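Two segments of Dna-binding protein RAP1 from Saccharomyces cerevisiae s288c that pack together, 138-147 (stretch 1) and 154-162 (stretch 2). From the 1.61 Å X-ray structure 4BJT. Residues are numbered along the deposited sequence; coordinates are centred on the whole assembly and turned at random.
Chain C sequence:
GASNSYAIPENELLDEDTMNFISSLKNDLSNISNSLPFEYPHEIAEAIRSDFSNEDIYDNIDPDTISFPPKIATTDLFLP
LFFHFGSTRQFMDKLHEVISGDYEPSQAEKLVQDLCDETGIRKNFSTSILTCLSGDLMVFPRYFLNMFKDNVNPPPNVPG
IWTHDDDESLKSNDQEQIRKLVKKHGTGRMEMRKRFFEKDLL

Stretch 1, residues 138-147: MVFPRYFLNM
Stretch 2 (154-162) PPPNVPGIW

How do the two backbones lie against each other? Residues 140-147 form a helix, with Tyr143 N bonded to Val139 O (3.0 Å) and Met147 N to Tyr143 O (2.9 Å). Stretch 2, an irregular chain rich in proline, runs back along it in the opposite direction: Met147 CA lies 5.1 Å from Pro155 CA, while Val139 CA lies 6.6 Å from Gly160 CA. Pro154 follows a cis peptide bond, and Pro154 and Pro155 are extended (phi/psi -75/164 and -66/124). A type II turn from Val158 to Ile161, closed by Ile161 N to Val158 O at 3.0 Å, completes the path; together the stretches bury 430 Å².

What carries the one hydrogen bond between them? Arg142 leaves the helix sideways, but its t, t, m rotamers (chi4 -176°) bring the guanidinium to the turn, where NH1 donates to Pro159 O at 2.9 Å and 153°. The carbonyl lies at the guanidinium edge, near its plane, as a good acceptor should. The aliphatic part of the same side chain packs on Val158, CD to CG1 at 3.5 Å, with Val158 in rotamer t.

Why does the turn need a glycine at its third position? Gly160 has phi/psi 92/-12, where a CB would jam against the preceding carbonyl O. Stretch 1 adds a second restriction: an ideal CB would sit 3.2 Å from Val139 CG1, which is tight. Val139, in rotamer t, instead places CG1 4.1 Å from both Gly160 O and Ile161 CG1.

How does Tyr143 meet its neighbours? Tyr143 leaves its CA sideways, but its t rotamer, with chi2 -74°, holds the ring out from the side of the helix and brings it close to Pro154 and Pro155. Pro155 CD sits over one face, 3.9 Å from the ring centroid and 16° off the normal, a CH-pi contact that suits the slightly polarised CH beside a proline nitrogen. Tyr143 OH reaches to 3.4 Å from Pro154 CB. Ile161, m at chi1 and t at chi2, extends its CD1 to 3.6 Å from Tyr143 CA and 3.8 Å from Tyr143 CD2, an apolar contact with both backbone and ring.

What fills the contact where stretch 1 ends and stretch 2 begins? Asn146 points toward stretch 2 in rotamer m (chi2 -89°), and its ND2 donates back to Arg142 O at 2.9 Å and 173°. Its CB lies 3.8 Å from Pro155 CB, and its CG 3.8 Å from Val158 CG2. The C-gamma exo ring of Pro155 also brings CG to 3.7 Å from Tyr143 O, while the all-t side chain of Met147 leads away.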

# COMPACT_ATOMS: atom_id res chain seq x y z
N MET C 138 -2.16 4.70 -6.06
CA MET C 138 -1.59 3.90 -7.16
C MET C 138 -0.69 2.78 -6.67
O MET C 138 -0.40 1.88 -7.46
CB MET C 138 -0.81 4.80 -8.14
CG MET C 138 -1.65 5.90 -8.79
SD MET C 138 -2.87 5.29 -10.00
CE MET C 138 -4.31 4.85 -8.91
N VAL C 139 -0.21 2.83 -5.41
CA VAL C 139 0.66 1.81 -4.84
C VAL C 139 -0.18 0.73 -4.08
O VAL C 139 0.38 -0.27 -3.64
CB VAL C 139 1.77 2.50 -4.00
CG1 VAL C 139 2.80 1.50 -3.51
CG2 VAL C 139 2.47 3.60 -4.80
N PHE C 140 -1.53 0.88 -3.95
CA PHE C 140 -2.35 -0.15 -3.26
C PHE C 140 -2.21 -1.51 -3.89
O PHE C 140 -1.99 -2.51 -3.19
CB PHE C 140 -3.84 0.22 -3.25
CG PHE C 140 -4.36 0.54 -1.90
CD1 PHE C 140 -4.69 -0.45 -1.02
CD2 PHE C 140 -4.53 1.85 -1.50
CE1 PHE C 140 -5.20 -0.16 0.25
CE2 PHE C 140 -5.00 2.14 -0.23
CZ PHE C 140 -5.36 1.13 0.62
N PRO C 141 -2.34 -1.65 -5.22
CA PRO C 141 -2.20 -2.99 -5.82
C PRO C 141 -0.84 -3.62 -5.55
O PRO C 141 -0.73 -4.80 -5.22
CB PRO C 141 -2.47 -2.75 -7.30
CG PRO C 141 -3.34 -1.53 -7.31
CD PRO C 141 -2.71 -0.66 -6.24
N ARG C 142 0.21 -2.80 -5.63
CA ARG C 142 1.56 -3.23 -5.37
C ARG C 142 1.66 -3.81 -3.94
O ARG C 142 2.36 -4.79 -3.71
CB ARG C 142 2.48 -1.99 -5.49
CG ARG C 142 3.90 -2.35 -5.41
CD ARG C 142 4.81 -1.13 -5.58
NE ARG C 142 4.65 -0.51 -6.90
CZ ARG C 142 5.38 0.51 -7.35
NH1 ARG C 142 6.26 1.10 -6.56
NH2 ARG C 142 5.21 0.98 -8.58
N TYR C 143 1.01 -3.15 -2.98
CA TYR C 143 1.06 -3.60 -1.60
C TYR C 143 0.54 -5.02 -1.51
O TYR C 143 1.23 -5.89 -0.98
CB TYR C 143 0.25 -2.65 -0.70
CG TYR C 143 0.40 -2.95 0.77
CD1 TYR C 143 -0.23 -4.06 1.35
CD2 TYR C 143 1.25 -2.20 1.58
CE1 TYR C 143 -0.06 -4.36 2.69
CE2 TYR C 143 1.38 -2.46 2.94
CZ TYR C 143 0.73 -3.55 3.49
OH TYR C 143 0.93 -3.78 4.83
N PHE C 144 -0.65 -5.26 -2.04
CA PHE C 144 -1.23 -6.62 -1.92
C PHE C 144 -0.48 -7.67 -2.72
O PHE C 144 -0.26 -8.76 -2.22
CB PHE C 144 -2.71 -6.62 -2.30
CG PHE C 144 -3.55 -5.94 -1.26
CD1 PHE C 144 -3.78 -6.53 -0.04
CD2 PHE C 144 -4.07 -4.68 -1.47
CE1 PHE C 144 -4.52 -5.88 0.94
CE2 PHE C 144 -4.79 -4.02 -0.47
CZ PHE C 144 -5.01 -4.64 0.72
N LEU C 145 -0.05 -7.36 -3.96
CA LEU C 145 0.67 -8.37 -4.73
C LEU C 145 1.92 -8.81 -4.01
O LEU C 145 2.24 -10.00 -3.99
CB LEU C 145 1.06 -7.86 -6.11
CG LEU C 145 -0.08 -7.67 -7.10
CD1 LEU C 145 0.35 -6.77 -8.27
CD2 LEU C 145 -0.60 -9.02 -7.60
N ASN C 146 2.68 -7.85 -3.45
CA ASN C 146 3.94 -8.17 -2.78
C ASN C 146 3.70 -8.82 -1.42
O ASN C 146 4.39 -9.77 -1.07
CB ASN C 146 4.85 -6.95 -2.72
CG ASN C 146 5.41 -6.66 -4.09
OD1 ASN C 146 6.45 -7.18 -4.46
ND2 ASN C 146 4.72 -5.89 -4.87
N MET C 147 2.70 -8.37 -0.68
CA MET C 147 2.31 -9.00 0.58
C MET C 147 1.98 -10.46 0.34
O MET C 147 2.46 -11.35 1.05
CB MET C 147 1.08 -8.27 1.15
CG MET C 147 0.49 -8.93 2.41
SD MET C 147 -1.13 -8.20 2.70
CE MET C 147 -1.76 -9.14 4.14
N PRO C 154 3.94 -5.78 6.61
CA PRO C 154 3.98 -5.26 5.25
C PRO C 154 5.11 -5.87 4.46
O PRO C 154 6.09 -6.34 5.03
CB PRO C 154 4.24 -3.76 5.46
CG PRO C 154 5.07 -3.72 6.68
CD PRO C 154 4.50 -4.81 7.57
N PRO C 155 5.07 -5.73 3.13
CA PRO C 155 6.21 -6.15 2.31
C PRO C 155 7.42 -5.25 2.63
O PRO C 155 7.29 -4.02 2.59
CB PRO C 155 5.74 -5.96 0.88
CG PRO C 155 4.39 -5.49 0.93
CD PRO C 155 3.95 -5.24 2.31
N PRO C 156 8.56 -5.82 3.02
CA PRO C 156 9.64 -5.00 3.59
C PRO C 156 10.58 -4.29 2.64
O PRO C 156 11.33 -3.42 3.11
CB PRO C 156 10.42 -6.00 4.43
CG PRO C 156 10.26 -7.26 3.74
CD PRO C 156 8.84 -7.25 3.26
N ASN C 157 10.60 -4.65 1.35
CA ASN C 157 11.57 -4.10 0.41
C ASN C 157 10.91 -3.72 -0.89
O ASN C 157 11.40 -4.09 -1.97
CB ASN C 157 12.67 -5.14 0.15
CG ASN C 157 13.40 -5.59 1.39
OD1 ASN C 157 14.05 -4.80 2.08
ND2 ASN C 157 13.41 -6.88 1.64
N VAL C 158 9.85 -2.91 -0.82
CA VAL C 158 9.13 -2.48 -2.00
C VAL C 158 9.08 -0.95 -2.11
O VAL C 158 8.60 -0.29 -1.17
CB VAL C 158 7.70 -3.03 -1.99
CG1 VAL C 158 6.91 -2.54 -3.20
CG2 VAL C 158 7.71 -4.57 -1.93
N PRO C 159 9.55 -0.40 -3.25
CA PRO C 159 9.43 1.05 -3.48
C PRO C 159 8.00 1.56 -3.29
O PRO C 159 7.03 0.96 -3.79
CB PRO C 159 9.88 1.21 -4.94
CG PRO C 159 10.83 0.08 -5.15
CD PRO C 159 10.15 -1.06 -4.43
N GLY C 160 7.85 2.63 -2.54
CA GLY C 160 6.56 3.23 -2.25
C GLY C 160 5.89 2.74 -0.98
O GLY C 160 4.91 3.33 -0.54
N ILE C 161 6.40 1.65 -0.38
CA ILE C 161 5.81 1.10 0.84
C ILE C 161 6.76 1.38 1.97
O ILE C 161 7.82 0.77 2.08
CB ILE C 161 5.56 -0.43 0.66
CG1 ILE C 161 4.68 -0.67 -0.58
CG2 ILE C 161 4.96 -1.03 1.95
CD1 ILE C 161 4.26 -2.09 -0.81
N TRP C 162 6.40 2.37 2.80
CA TRP C 162 7.24 2.79 3.90
C TRP C 162 7.10 1.88 5.10
O TRP C 162 6.03 1.80 5.70
CB TRP C 162 6.91 4.24 4.30
CG TRP C 162 7.35 5.23 3.28
CD1 TRP C 162 6.68 5.63 2.17
CD2 TRP C 162 8.57 5.98 3.30
NE1 TRP C 162 7.42 6.55 1.47
CE2 TRP C 162 8.60 6.78 2.14
CE3 TRP C 162 9.64 6.05 4.20
CZ2 TRP C 162 9.66 7.64 1.85
CZ3 TRP C 162 10.67 6.93 3.93
CH2 TRP C 162 10.70 7.66 2.73